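Side-chain contact in dodecin (Thermus thermophilus, PDB 2UX9), which binds and sequesters flavins such as FMN and also coenzyme A, and may serve the cell as a cofactor storage protein: residues L26-A29 / R30-R34. The protein carries 1 engineered substitution. Numbering follows the deposited sequence.
Sequences LARA and RKTLR. With COA (coenzyme A), chain Q.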
ATOM      1  N   LEU C  26     -25.071  -4.612  -6.939  1.00 12.96           N
ATOM      2  CA  LEU C  26     -25.789  -3.374  -7.181  1.00 13.00           C
ATOM      3  C   LEU C  26     -27.297  -3.584  -7.239  1.00 12.99           C
ATOM      4  O   LEU C  26     -28.044  -2.716  -6.819  1.00 13.41           O
ATOM      5  CB  LEU C  26     -25.293  -2.698  -8.461  1.00 13.17           C
ATOM      6  CG  LEU C  26     -23.824  -2.272  -8.479  1.00 13.89           C
ATOM      7  CD1 LEU C  26     -23.463  -1.499  -9.746  1.00 13.43           C
ATOM      8  CD2 LEU C  26     -23.491  -1.435  -7.257  1.00 16.31           C
ATOM      9  N   ALA C  27     -27.741  -4.722  -7.774  1.00 12.91           N
ATOM     10  CA  ALA C  27     -29.165  -5.041  -7.811  1.00 12.99           C
ATOM     11  C   ALA C  27     -29.718  -5.192  -6.401  1.00 13.24           C
ATOM     12  O   ALA C  27     -30.814  -4.728  -6.094  1.00 13.56           O
ATOM     13  CB  ALA C  27     -29.403  -6.307  -8.595  1.00 13.36           C
ATOM     14  N   ARG C  28     -28.960  -5.830  -5.522  1.00 13.24           N
ATOM     15  CA  ARG C  28     -29.394  -5.943  -4.140  1.00 13.10           C
ATOM     16  C   ARG C  28     -29.364  -4.571  -3.468  1.00 13.02           C
ATOM     17  O   ARG C  28     -30.300  -4.211  -2.754  1.00 13.77           O
ATOM     18  CB  ARG C  28     -28.523  -6.935  -3.372  1.00 13.21           C
ATOM     19  CG  ARG C  28     -28.800  -6.983  -1.873  1.00 13.62           C
ATOM     20  CD  ARG C  28     -30.261  -7.267  -1.544  1.00 13.97           C
ATOM     21  NE  ARG C  28     -30.485  -7.228  -0.099  1.00 14.58           N
ATOM     22  CZ  ARG C  28     -30.670  -6.119   0.612  1.00 14.48           C
ATOM     23  NH1 ARG C  28     -30.655  -4.920   0.045  1.00 15.25           N
ATOM     24  NH2 ARG C  28     -30.853  -6.213   1.920  1.00 15.81           N
ATOM     25  N   ALA C  29     -28.310  -3.800  -3.697  1.00 13.30           N
ATOM     26  CA  ALA C  29     -28.208  -2.490  -3.065  1.00 13.15           C
ATOM     27  C   ALA C  29     -29.409  -1.595  -3.389  1.00 13.43           C
ATOM     28  O   ALA C  29     -29.938  -0.909  -2.512  1.00 13.34           O
ATOM     29  CB  ALA C  29     -26.945  -1.808  -3.483  1.00 14.53           C
ATOM     30  N   ARG C  30     -29.860  -1.616  -4.639  1.00 13.50           N
ATOM     31  CA  ARG C  30     -30.972  -0.738  -5.047  1.00 13.88           C
ATOM     32  C   ARG C  30     -32.345  -1.157  -4.525  1.00 14.08           C
ATOM     33  O   ARG C  30     -33.304  -0.380  -4.597  1.00 14.93           O
ATOM     34  CB  ARG C  30     -30.989  -0.530  -6.563  1.00 14.24           C
ATOM     35  CG  ARG C  30     -31.362  -1.704  -7.409  1.00 15.73           C
ATOM     36  CD  ARG C  30     -31.593  -1.234  -8.849  1.00 17.25           C
ATOM     37  NE  ARG C  30     -31.829  -2.333  -9.778  1.00 19.93           N
ATOM     38  CZ  ARG C  30     -30.898  -3.010 -10.452  1.00 19.68           C
ATOM     39  NH1 ARG C  30     -29.594  -2.741 -10.334  1.00 17.18           N
ATOM     40  NH2 ARG C  30     -31.286  -3.994 -11.260  1.00 22.08           N
ATOM     41  N   LYS C  31     -32.451  -2.362  -3.979  1.00 13.66           N
ATOM     42  CA  LYS C  31     -33.679  -2.762  -3.299  1.00 14.12           C
ATOM     43  C   LYS C  31     -33.968  -1.896  -2.075  1.00 13.31           C
ATOM     44  O   LYS C  31     -35.130  -1.646  -1.762  1.00 14.07           O
ATOM     45  CB  LYS C  31     -33.637  -4.238  -2.889  1.00 14.48           C
ATOM     46  CG  LYS C  31     -33.662  -5.180  -4.073  1.00 17.22           C
ATOM     47  CD  LYS C  31     -33.699  -6.635  -3.656  1.00 20.72           C
ATOM     48  CE  LYS C  31     -34.301  -7.493  -4.746  1.00 23.03           C
ATOM     49  NZ  LYS C  31     -35.779  -7.331  -4.814  1.00 25.60           N
ATOM     50  N   THR C  32     -32.921  -1.439  -1.386  1.00 13.22           N
ATOM     51  CA  THR C  32     -33.086  -0.687  -0.147  1.00 13.59           C
ATOM     52  C   THR C  32     -32.396   0.680  -0.098  1.00 13.52           C
ATOM     53  O   THR C  32     -32.740   1.495   0.754  1.00 14.29           O
ATOM     54  CB  THR C  32     -32.611  -1.531   1.064  1.00 13.80           C
ATOM     55  OG1 THR C  32     -31.250  -1.926   0.877  1.00 14.40           O
ATOM     56  CG2 THR C  32     -33.460  -2.789   1.207  1.00 13.88           C
ATOM     57  N   LEU C  33     -31.438   0.937  -0.994  1.00 12.81           N
ATOM     58  CA  LEU C  33     -30.667   2.176  -0.968  1.00 13.09           C
ATOM     59  C   LEU C  33     -30.981   3.038  -2.168  1.00 13.40           C
ATOM     60  O   LEU C  33     -31.073   2.533  -3.281  1.00 14.99           O
ATOM     61  CB  LEU C  33     -29.165   1.883  -0.945  1.00 13.45           C
ATOM     62  CG  LEU C  33     -28.687   1.076   0.259  1.00 13.99           C
ATOM     63  CD1 LEU C  33     -27.195   0.826   0.172  1.00 15.62           C
ATOM     64  CD2 LEU C  33     -29.026   1.786   1.553  1.00 16.87           C
ATOM     65  N   ARG C  34     -31.133   4.334  -1.919  1.00 12.49           N
ATOM     66  CA  ARG C  34     -31.454   5.326  -2.942  1.00 12.25           C
ATOM     67  C   ARG C  34     -30.248   6.213  -3.203  1.00 12.50           C
ATOM     68  O   ARG C  34     -29.361   6.348  -2.356  1.00 13.11           O
ATOM     69  CB  ARG C  34     -32.634   6.174  -2.484  1.00 12.05           C
ATOM     70  CG  ARG C  34     -33.891   5.360  -2.284  1.00 12.11           C
ATOM     71  CD  ARG C  34     -35.018   6.199  -1.725  1.00 12.66           C
ATOM     72  NE  ARG C  34     -34.755   6.680  -0.371  1.00 11.82           N
ATOM     73  CZ  ARG C  34     -35.024   6.013   0.752  1.00 12.23           C
ATOM     74  NH1 ARG C  34     -35.550   4.784   0.734  1.00 14.07           N
ATOM     75  NH2 ARG C  34     -34.776   6.592   1.911  1.00 12.40           N
TER
HETATM   76  N1A COA Q1074     -30.202   8.542   2.304  1.00 13.32           N
HETATM   77  C2A COA Q1074     -30.711   8.310   3.571  1.00 12.79           C
HETATM   78  N3A COA Q1074     -31.351   7.138   3.861  1.00 13.50           N
HETATM   79  C4A COA Q1074     -31.497   6.194   2.912  1.00 13.11           C
HETATM   80  C5A COA Q1074     -30.987   6.404   1.626  1.00 11.68           C
HETATM   81  C6A COA Q1074     -30.331   7.589   1.325  1.00 12.41           C
HETATM   82  N6A COA Q1074     -29.771   7.806   0.126  1.00 13.40           N
HETATM   83  N7A COA Q1074     -31.276   5.310   0.904  1.00 13.57           N
HETATM   84  C8A COA Q1074     -31.941   4.422   1.675  1.00 14.70           C
HETATM   85  N9A COA Q1074     -32.069   4.964   2.927  1.00 14.22           N
HETATM   86  C1B COA Q1074     -32.544   4.280   4.139  1.00 17.54           C
HETATM   87  C2B COA Q1074     -33.818   3.480   3.954  1.00 17.92           C
HETATM   88  O2B COA Q1074     -34.989   4.260   3.937  1.00 20.37           O
HETATM   89  C3B COA Q1074     -33.743   2.560   5.145  1.00 20.37           C
HETATM   90  O3B COA Q1074     -34.126   3.228   6.317  1.00 20.53           O
HETATM   91  P3B COA Q1074     -35.249   2.615   7.291  1.00 23.18           P
HETATM   92  O7A COA Q1074     -35.292   3.539   8.478  1.00 24.87           O
HETATM   93  O8A COA Q1074     -36.551   2.488   6.559  1.00 26.58           O
HETATM   94  O9A COA Q1074     -34.770   1.258   7.749  1.00 26.56           O
HETATM   95  C4B COA Q1074     -32.264   2.242   5.205  1.00 19.01           C
HETATM   96  O4B COA Q1074     -31.601   3.295   4.513  1.00 17.53           O
HETATM   97  C5B COA Q1074     -32.063   0.879   4.561  1.00 21.11           C
HETATM   98  O5B COA Q1074     -32.636  -0.121   5.388  1.00 23.66           O
HETATM   99  P1A COA Q1074     -31.747  -1.211   6.171  1.00 24.48           P
HETATM  100  O1A COA Q1074     -32.446  -1.654   7.445  1.00 24.85           O
HETATM  101  O2A COA Q1074     -30.346  -0.704   6.456  1.00 23.57           O
HETATM  102  O3A COA Q1074     -31.759  -2.498   5.223  1.00 23.68           O
HETATM  103  P2A COA Q1074     -30.621  -2.963   4.206  1.00 23.25           P
HETATM  104  O4A COA Q1074     -31.324  -4.103   3.547  1.00 24.18           O
HETATM  105  O5A COA Q1074     -30.286  -1.871   3.229  1.00 25.37           O
HETATM  106  O6A COA Q1074     -29.350  -3.439   5.075  1.00 20.94           O
HETATM  107  CBP COA Q1074     -28.097  -4.424   6.879  1.00 21.99           C
HETATM  108  CCP COA Q1074     -29.470  -4.261   6.223  1.00 22.22           C
HETATM  109  CDP COA Q1074     -28.247  -5.235   8.162  1.00 23.19           C
HETATM  110  CEP COA Q1074     -27.181  -5.169   5.916  1.00 22.50           C
HETATM  111  CAP COA Q1074     -27.488  -3.058   7.177  1.00 21.82           C
HETATM  112  OAP COA Q1074     -28.439  -2.227   7.802  1.00 21.99           O
HETATM  113  C9P COA Q1074     -26.257  -3.163   8.018  1.00 23.37           C
HETATM  114  O9P COA Q1074     -25.074  -3.621   7.445  1.00 21.61           O
HETATM  115  N8P COA Q1074     -26.295  -2.839   9.299  1.00 25.39           N
HETATM  116  C7P COA Q1074     -25.425  -3.548  10.229  1.00 26.27           C
HETATM  117  C6P COA Q1074     -25.130  -2.662  11.407  1.00 25.70           C
HETATM  118  C5P COA Q1074     -23.951  -3.163  12.186  1.00 22.86           C
HETATM  119  O5P COA Q1074     -22.792  -2.977  11.792  1.00 20.22           O
HETATM  120  N4P COA Q1074     -24.271  -3.775  13.315  1.00 22.14           N
HETATM  121  C3P COA Q1074     -23.404  -3.687  14.470  1.00 22.80           C
HETATM  122  C2P COA Q1074     -22.786  -5.055  14.688  1.00 22.81           C
HETATM  123  S1P COA Q1074     -21.518  -5.004  15.963  1.00 25.37           S
HETATM  124  O   HOH W   1     -28.235  -0.623  -8.817  1.00 16.91           O
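Arg-28 and Thr-32, one helical turn apart, share the P2A phosphate of coenzyme A. Arg-28 NH1 gives a hydrogen bond to Thr-32 OG1 (3.2 Å), which lies in the guanidinium plane, and the Thr-32 hydroxyl in turn donates to COA O5A. At the same edge Arg-28 NH2 reaches COA O4A at 2.7 Å in an almost straight bond (173°). The bend at chi2 (55°), after CG has left anti to the backbone N, turns the arginine along the helix toward its C-terminal end. With an alanine in place of Arg-28, O4A would probably lose its charged donor and the Thr-32 hydroxyl one of the two bonds that fix its rotation. Beyond Thr-32 the chain extends, and Arg-34 reads the adenine through its backbone: N donates to COA N7A, while O accepts from COA N6A (2.9 Å). Its guanidinium lies over C8A with one face and bonds ribose O2B at its edge; Glu-67 forms a salt bridge with NE. The site lies where the chain leaves helix 18-32, the single helix packed on the three-stranded antiparallel sheet of the dodecin fold, and Lys-6 residues of two neighbouring subunits also bond the cofactor. Ala-29 O takes two donors, Leu-33 N (2.8 Å) nearly along the C=O direction and Thr-32 N from above the carbonyl plane, which hold the chain as it leaves the helix. Farther back, Arg-30, its CG between the backbone N and the carbonyl carbon, runs extended back along the helix: one face of its guanidinium rests on Ala-27 CA, 3.4 Å from NH1, and a water links NH1 to Leu-26 O. Leu-26 itself is buried against Phe-39 and Val-62 of the sheet and Val-53 of a neighbouring subunit.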